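Local coordinates for Fe(2+) transporter FeoB (Legionella pneumophila, PDB 3IBY), which probably drives GTP-dependent uptake of ferrous iron across the cell inner membrane, this chain being its cytosolic part with the G domain, at residues V90-H95 against L117-I122; V113-N118 against S137-S142. One frame throughout, in Å; residues are numbered along the deposited sequence.

Contact 1 of 2, residues V90-H95 against L117-I122; sequences VIDACH and LNMMDI
Ile91 O takes the N-H of Asn118 at 2.7 Å from N to O, with the donor nearly in line with the carbonyl bond (C=O...N 167°). Two residues further on, Ala93 N gives its hydrogen to Asn118 O at 3.0 Å, so Asn118 N and O are both tied to the neighbouring chain, at the end of strand 86-92 and the first residue after it. Around this ladder the side chains divide. Leu117 CD2 touches Ala93 CB at 3.7 Å and also meets Ile91 CG2. On the other face Asp92, its CG anti to the backbone N (chi1 -178°), closes an Asx turn: Cys94 N donates to Asp92 OD1 at 2.9 Å, from above the carboxylate plane. Asp92 OD1 also abuts Met119, whose CB and CG are both 3.5 Å from it. Beyond, Cys94 SG rests on Ile122 CB at 3.8 Å. Asn118 and Asp121 fit the NxxD motif that in G domains reads the guanine, consistent with a predicted GTP site here, and the Asn118 amide spans from Cys12 O of the predicted P-loop to Ala148 N. Helix 96-106 packs on Ile91, strand 3-8 pairs with Val90, and strand 143-145 lies beyond Leu117.

Contact 2 of 2, residues V113-N118 against S137-S142; sequences VVVALN and SLLGCS
The peptide carbonyl of Ser142 is the flat group on which the contact turns, and Val115 meets it with its backbone N-H. The donor stands 21° off the carbonyl plane, yet the bond is almost straight at its hydrogen (174°), with 2.9 Å from Val115 N to Ser142 O. The flanks of this bond are mostly apolar. On one side Val115 CG2 meets Cys141 SG at 3.6 Å. The sulfur sits between the backbone N and the carbonyl carbon of its own residue (chi1 69°), which turns it toward that methyl, while Cys141 CB lies 3.4 Å from Val113 O. Leu139 CD1 reaches Val115 CG2 more loosely, at 4.5 Å, from the last turn of helix 132-139. On the other side Val114 CG2 touches Ser142 CB at 4.0 Å. Helix 154-162 covers that face through Leu157 and Ser160, and helix 234-253 backs Leu139. Strand 143-145 follows at once. A straight backbone bond, flanked by valine methyls and a thiol in a largely buried contact, thus begins a pairing that Ile144 carries on with Val115, where the outermost parallel strand of the G domain joins the sheet.

From the N terminus, strand 86-92 comes first, and contact 1 closes the loop that runs out through helix 96-106 and back along strand 113-118, a beta-alpha-beta crossover. Contact 2 starts on that same returning strand and closes the following loop, through helices 120-125 and 132-139, at the entry to strand 143-145. Neither loop lies within the other: the spans cross, overlapping from Val113 to Ile122, and the contacts share Leu117 and Asn118. Strand 113-118 is the common member, taking strand 86-92 along one edge and strand 143-145 along the other. Between the contacts, Ile91 N lies 2.9 Å from Ala116 O, probably a hydrogen bond. Together they tie the predicted nucleotide-binding end of the G domain to its outer edge.

Contact 1 of 2, residues V90-H95 against L117-I122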
ATOM      1  N   VAL A  90      -5.081   1.755   4.889  1.00 12.78           N
ATOM      2  CA  VAL A  90      -6.504   1.582   5.221  1.00 12.42           C
ATOM      3  C   VAL A  90      -7.198   0.668   4.256  1.00 12.08           C
ATOM      4  O   VAL A  90      -7.272   0.946   3.069  1.00 10.65           O
ATOM      5  CB  VAL A  90      -7.334   2.872   5.118  1.00 12.58           C
ATOM      6  CG1 VAL A  90      -8.520   2.773   6.082  1.00 12.20           C
ATOM      7  CG2 VAL A  90      -6.518   4.029   5.397  1.00 13.06           C
ATOM      8  N   ILE A  91      -7.776  -0.380   4.816  1.00 12.82           N
ATOM      9  CA  ILE A  91      -8.494  -1.382   4.069  1.00 12.97           C
ATOM     10  C   ILE A  91      -9.936  -1.327   4.439  1.00 13.07           C
ATOM     11  O   ILE A  91     -10.259  -1.107   5.602  1.00 13.17           O
ATOM     12  CB  ILE A  91      -7.977  -2.742   4.463  1.00 13.22           C
ATOM     13  CG1 ILE A  91      -6.565  -2.888   3.947  1.00 14.00           C
ATOM     14  CG2 ILE A  91      -8.827  -3.851   3.890  1.00 12.38           C
ATOM     15  CD1 ILE A  91      -5.990  -4.218   4.182  1.00 14.61           C
ATOM     16  N   ASP A  92     -10.798  -1.563   3.455  1.00 13.59           N
ATOM     17  CA  ASP A  92     -12.243  -1.729   3.662  1.00 13.55           C
ATOM     18  C   ASP A  92     -12.526  -3.217   3.841  1.00 12.90           C
ATOM     19  O   ASP A  92     -12.382  -3.974   2.905  1.00 12.79           O
ATOM     20  CB  ASP A  92     -13.042  -1.178   2.461  1.00 13.29           C
ATOM     21  CG  ASP A  92     -14.577  -1.278   2.661  1.00 14.54           C
ATOM     22  OD1 ASP A  92     -14.983  -1.952   3.625  1.00 16.50           O
ATOM     23  OD2 ASP A  92     -15.386  -0.695   1.871  1.00 14.09           O
ATOM     24  N   ALA A  93     -12.990  -3.623   5.024  1.00 13.30           N
ATOM     25  CA  ALA A  93     -13.275  -5.056   5.325  1.00 13.25           C
ATOM     26  C   ALA A  93     -14.221  -5.699   4.330  1.00 13.10           C
ATOM     27  O   ALA A  93     -14.188  -6.897   4.086  1.00 14.56           O
ATOM     28  CB  ALA A  93     -13.803  -5.209   6.727  1.00 12.60           C
ATOM     29  N   CYS A  94     -15.043  -4.898   3.715  1.00 13.08           N
ATOM     30  CA  CYS A  94     -16.031  -5.433   2.831  1.00 14.21           C
ATOM     31  C   CYS A  94     -15.466  -5.738   1.441  1.00 14.14           C
ATOM     32  O   CYS A  94     -16.172  -6.275   0.591  1.00 15.41           O
ATOM     33  CB  CYS A  94     -17.184  -4.417   2.677  1.00 14.84           C
ATOM     34  SG  CYS A  94     -17.980  -3.875   4.227  1.00 15.64           S
ATOM     35  N   HIS A  95     -14.242  -5.330   1.147  1.00 13.31           N
ATOM     36  CA  HIS A  95     -13.718  -5.559  -0.196  1.00 12.40           C
ATOM     37  C   HIS A  95     -12.281  -5.867  -0.042  1.00 12.45           C
ATOM     38  O   HIS A  95     -11.444  -5.219  -0.675  1.00 14.37           O
ATOM     39  CB  HIS A  95     -13.902  -4.329  -1.083  1.00 11.79           C
ATOM     40  CG  HIS A  95     -15.333  -3.957  -1.284  1.00 11.10           C
ATOM     41  ND1 HIS A  95     -15.890  -2.839  -0.712  1.00  9.68           N
ATOM     42  CD2 HIS A  95     -16.339  -4.589  -1.935  1.00  9.64           C
ATOM     43  CE1 HIS A  95     -17.164  -2.759  -1.056  1.00 10.52           C
ATOM     44  NE2 HIS A  95     -17.462  -3.809  -1.794  1.00 10.51           N
ATOM     45  N   LEU A 117      -8.099  -1.855   9.481  1.00 12.61           N
ATOM     46  CA  LEU A 117      -9.094  -2.710   8.808  1.00 12.04           C
ATOM     47  C   LEU A 117     -10.410  -2.087   9.164  1.00 11.56           C
ATOM     48  O   LEU A 117     -10.933  -2.284  10.242  1.00  9.31           O
ATOM     49  CB  LEU A 117      -8.975  -4.129   9.331  1.00 12.70           C
ATOM     50  CG  LEU A 117      -9.294  -5.381   8.500  1.00 13.94           C
ATOM     51  CD1 LEU A 117     -10.023  -6.320   9.434  1.00 10.69           C
ATOM     52  CD2 LEU A 117     -10.092  -5.119   7.234  1.00 14.25           C
ATOM     53  N   ASN A 118     -10.882  -1.242   8.264  1.00 12.38           N
ATOM     54  CA  ASN A 118     -11.992  -0.348   8.543  1.00 13.56           C
ATOM     55  C   ASN A 118     -13.332  -1.027   8.179  1.00 13.86           C
ATOM     56  O   ASN A 118     -13.349  -2.091   7.589  1.00 14.30           O
ATOM     57  CB  ASN A 118     -11.759   0.966   7.777  1.00 13.59           C
ATOM     58  CG  ASN A 118     -12.648   2.115   8.240  1.00 15.17           C
ATOM     59  OD1 ASN A 118     -13.273   2.063   9.317  1.00 17.47           O
ATOM     60  ND2 ASN A 118     -12.718   3.167   7.417  1.00  9.90           N
ATOM     61  N   MET A 119     -14.436  -0.425   8.609  1.00 14.45           N
ATOM     62  CA  MET A 119     -15.799  -0.806   8.230  1.00 14.23           C
ATOM     63  C   MET A 119     -16.171  -2.171   8.755  1.00 13.60           C
ATOM     64  O   MET A 119     -16.924  -2.944   8.120  1.00 12.95           O
ATOM     65  CB  MET A 119     -15.957  -0.763   6.733  1.00 14.75           C
ATOM     66  CG  MET A 119     -15.453   0.510   6.088  1.00 16.68           C
ATOM     67  SD  MET A 119     -16.423   1.937   6.529  1.00 18.19           S
ATOM     68  CE  MET A 119     -16.217   2.957   5.059  1.00 18.82           C
ATOM     69  N   MET A 120     -15.650  -2.460   9.931  1.00 12.58           N
ATOM     70  CA  MET A 120     -15.919  -3.738  10.552  1.00 12.36           C
ATOM     71  C   MET A 120     -17.431  -3.908  10.843  1.00 12.01           C
ATOM     72  O   MET A 120     -17.942  -5.061  10.919  1.00 11.89           O
ATOM     73  CB  MET A 120     -15.121  -3.878  11.852  1.00 12.16           C
ATOM     74  CG  MET A 120     -13.631  -3.932  11.691  1.00 10.86           C
ATOM     75  SD  MET A 120     -13.127  -5.316  10.705  1.00 14.28           S
ATOM     76  CE  MET A 120     -13.438  -6.752  11.752  1.00  2.00           C
ATOM     77  N   ASP A 121     -18.119  -2.780  11.023  1.00 11.02           N
ATOM     78  CA  ASP A 121     -19.528  -2.807  11.356  1.00 10.74           C
ATOM     79  C   ASP A 121     -20.311  -3.172  10.115  1.00 11.20           C
ATOM     80  O   ASP A 121     -21.203  -4.035  10.162  1.00 11.74           O
ATOM     81  CB  ASP A 121     -20.000  -1.480  12.005  1.00 10.43           C
ATOM     82  CG  ASP A 121     -19.708  -0.227  11.165  1.00  9.95           C
ATOM     83  OD1 ASP A 121     -18.771  -0.205  10.321  1.00 12.52           O
ATOM     84  OD2 ASP A 121     -20.412   0.772  11.359  1.00  6.04           O
ATOM     85  N   ILE A 122     -19.948  -2.572   8.980  1.00 12.13           N
ATOM     86  CA  ILE A 122     -20.651  -2.850   7.717  1.00 12.16           C
ATOM     87  C   ILE A 122     -20.328  -4.264   7.293  1.00 11.99           C
ATOM     88  O   ILE A 122     -21.186  -4.980   6.817  1.00 11.77           O
ATOM     89  CB  ILE A 122     -20.285  -1.901   6.561  1.00 12.34           C
ATOM     90  CG1 ILE A 122     -20.338  -0.428   6.996  1.00 12.43           C
ATOM     91  CG2 ILE A 122     -21.230  -2.156   5.370  1.00 11.64           C
ATOM     92  CD1 ILE A 122     -21.682   0.076   7.411  1.00 11.29           C
TER

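Contact 2 of 2, residues V113-N118 against S137-S142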
ATOM      1  N   VAL A 113       4.589  -0.867   7.433  1.00 11.69           N
ATOM      2  CA  VAL A 113       3.177  -0.714   7.170  1.00 11.28           C
ATOM      3  C   VAL A 113       2.420  -1.300   8.331  1.00 12.10           C
ATOM      4  O   VAL A 113       2.834  -2.291   8.898  1.00 12.68           O
ATOM      5  CB  VAL A 113       2.693  -1.424   5.867  1.00 11.15           C
ATOM      6  CG1 VAL A 113       1.229  -1.134   5.583  1.00  7.62           C
ATOM      7  CG2 VAL A 113       3.532  -1.005   4.687  1.00  8.96           C
ATOM      8  N   VAL A 114       1.312  -0.642   8.671  1.00 12.22           N
ATOM      9  CA  VAL A 114       0.337  -1.104   9.641  1.00 11.77           C
ATOM     10  C   VAL A 114      -0.989  -1.073   8.837  1.00 11.75           C
ATOM     11  O   VAL A 114      -1.206  -0.140   8.058  1.00 10.64           O
ATOM     12  CB  VAL A 114       0.282  -0.134  10.845  1.00 11.66           C
ATOM     13  CG1 VAL A 114       0.085   1.282  10.341  1.00 12.00           C
ATOM     14  CG2 VAL A 114      -0.854  -0.488  11.780  1.00 11.62           C
ATOM     15  N   VAL A 115      -1.841  -2.092   8.989  1.00 11.80           N
ATOM     16  CA  VAL A 115      -3.121  -2.127   8.300  1.00 11.72           C
ATOM     17  C   VAL A 115      -4.204  -1.708   9.267  1.00 11.81           C
ATOM     18  O   VAL A 115      -4.238  -2.172  10.412  1.00 12.47           O
ATOM     19  CB  VAL A 115      -3.420  -3.490   7.749  1.00 11.74           C
ATOM     20  CG1 VAL A 115      -4.826  -3.529   7.191  1.00 12.85           C
ATOM     21  CG2 VAL A 115      -2.446  -3.805   6.681  1.00 11.14           C
ATOM     22  N   ALA A 116      -5.032  -0.766   8.817  1.00 11.73           N
ATOM     23  CA  ALA A 116      -6.235  -0.283   9.535  1.00 11.59           C
ATOM     24  C   ALA A 116      -7.413  -0.914   8.829  1.00 11.95           C
ATOM     25  O   ALA A 116      -7.667  -0.583   7.680  1.00 12.49           O
ATOM     26  CB  ALA A 116      -6.355   1.211   9.444  1.00 10.27           C
ATOM     27  N   LEU A 117      -8.099  -1.855   9.481  1.00 12.61           N
ATOM     28  CA  LEU A 117      -9.094  -2.710   8.808  1.00 12.04           C
ATOM     29  C   LEU A 117     -10.410  -2.087   9.164  1.00 11.56           C
ATOM     30  O   LEU A 117     -10.933  -2.284  10.242  1.00  9.31           O
ATOM     31  CB  LEU A 117      -8.975  -4.129   9.331  1.00 12.70           C
ATOM     32  CG  LEU A 117      -9.294  -5.381   8.500  1.00 13.94           C
ATOM     33  CD1 LEU A 117     -10.023  -6.320   9.434  1.00 10.69           C
ATOM     34  CD2 LEU A 117     -10.092  -5.119   7.234  1.00 14.25           C
ATOM     35  N   ASN A 118     -10.882  -1.242   8.264  1.00 12.38           N
ATOM     36  CA  ASN A 118     -11.992  -0.348   8.543  1.00 13.56           C
ATOM     37  C   ASN A 118     -13.332  -1.027   8.179  1.00 13.86           C
ATOM     38  O   ASN A 118     -13.349  -2.091   7.589  1.00 14.30           O
ATOM     39  CB  ASN A 118     -11.759   0.966   7.777  1.00 13.59           C
ATOM     40  CG  ASN A 118     -12.648   2.115   8.240  1.00 15.17           C
ATOM     41  OD1 ASN A 118     -13.273   2.063   9.317  1.00 17.47           O
ATOM     42  ND2 ASN A 118     -12.718   3.167   7.417  1.00  9.90           N
ATOM     43  N   SER A 137      -1.167 -12.842  10.682  1.00 13.06           N
ATOM     44  CA  SER A 137      -0.137 -13.882  10.637  1.00 12.79           C
ATOM     45  C   SER A 137       0.362 -14.038   9.198  1.00 12.94           C
ATOM     46  O   SER A 137       1.555 -14.103   8.958  1.00 13.08           O
ATOM     47  CB  SER A 137      -0.675 -15.207  11.164  1.00 12.64           C
ATOM     48  OG  SER A 137       0.360 -16.190  11.201  1.00 12.89           O
ATOM     49  N   LEU A 138      -0.561 -14.084   8.242  1.00 13.28           N
ATOM     50  CA  LEU A 138      -0.216 -14.202   6.824  1.00 12.93           C
ATOM     51  C   LEU A 138       0.518 -12.971   6.302  1.00 13.27           C
ATOM     52  O   LEU A 138       1.574 -13.116   5.705  1.00 13.58           O
ATOM     53  CB  LEU A 138      -1.464 -14.433   5.965  1.00 12.32           C
ATOM     54  CG  LEU A 138      -2.111 -15.794   6.095  1.00 11.86           C
ATOM     55  CD1 LEU A 138      -3.468 -15.865   5.343  1.00 10.50           C
ATOM     56  CD2 LEU A 138      -1.118 -16.849   5.582  1.00 10.65           C
ATOM     57  N   LEU A 139      -0.036 -11.774   6.516  1.00 13.63           N
ATOM     58  CA  LEU A 139       0.537 -10.535   5.938  1.00 13.65           C
ATOM     59  C   LEU A 139       1.840 -10.059   6.615  1.00 14.24           C
ATOM     60  O   LEU A 139       2.562  -9.197   6.059  1.00 14.85           O
ATOM     61  CB  LEU A 139      -0.468  -9.366   5.997  1.00 13.33           C
ATOM     62  CG  LEU A 139      -1.767  -9.400   5.185  1.00 13.12           C
ATOM     63  CD1 LEU A 139      -2.495  -8.062   5.280  1.00  9.28           C
ATOM     64  CD2 LEU A 139      -1.519  -9.798   3.740  1.00 12.04           C
ATOM     65  N   GLY A 140       2.124 -10.552   7.823  1.00 14.04           N
ATOM     66  CA  GLY A 140       3.327 -10.132   8.545  1.00 13.76           C
ATOM     67  C   GLY A 140       3.376  -8.693   9.046  1.00 13.43           C
ATOM     68  O   GLY A 140       4.435  -8.179   9.295  1.00 13.59           O
ATOM     69  N   CYS A 141       2.238  -8.030   9.200  1.00 13.67           N
ATOM     70  CA  CYS A 141       2.193  -6.692   9.819  1.00 13.29           C
ATOM     71  C   CYS A 141       0.999  -6.587  10.737  1.00 12.69           C
ATOM     72  O   CYS A 141       0.039  -7.334  10.561  1.00 12.16           O
ATOM     73  CB  CYS A 141       2.054  -5.626   8.761  1.00 13.38           C
ATOM     74  SG  CYS A 141       0.441  -5.594   7.904  1.00 16.22           S
ATOM     75  N   SER A 142       1.044  -5.658  11.698  1.00 11.72           N
ATOM     76  CA  SER A 142      -0.132  -5.361  12.506  1.00 11.43           C
ATOM     77  C   SER A 142      -1.329  -5.125  11.608  1.00 10.91           C
ATOM     78  O   SER A 142      -1.236  -4.371  10.621  1.00 10.04           O
ATOM     79  CB  SER A 142       0.064  -4.107  13.343  1.00 11.42           C
ATOM     80  OG  SER A 142       1.124  -4.291  14.255  1.00 12.44           O
TER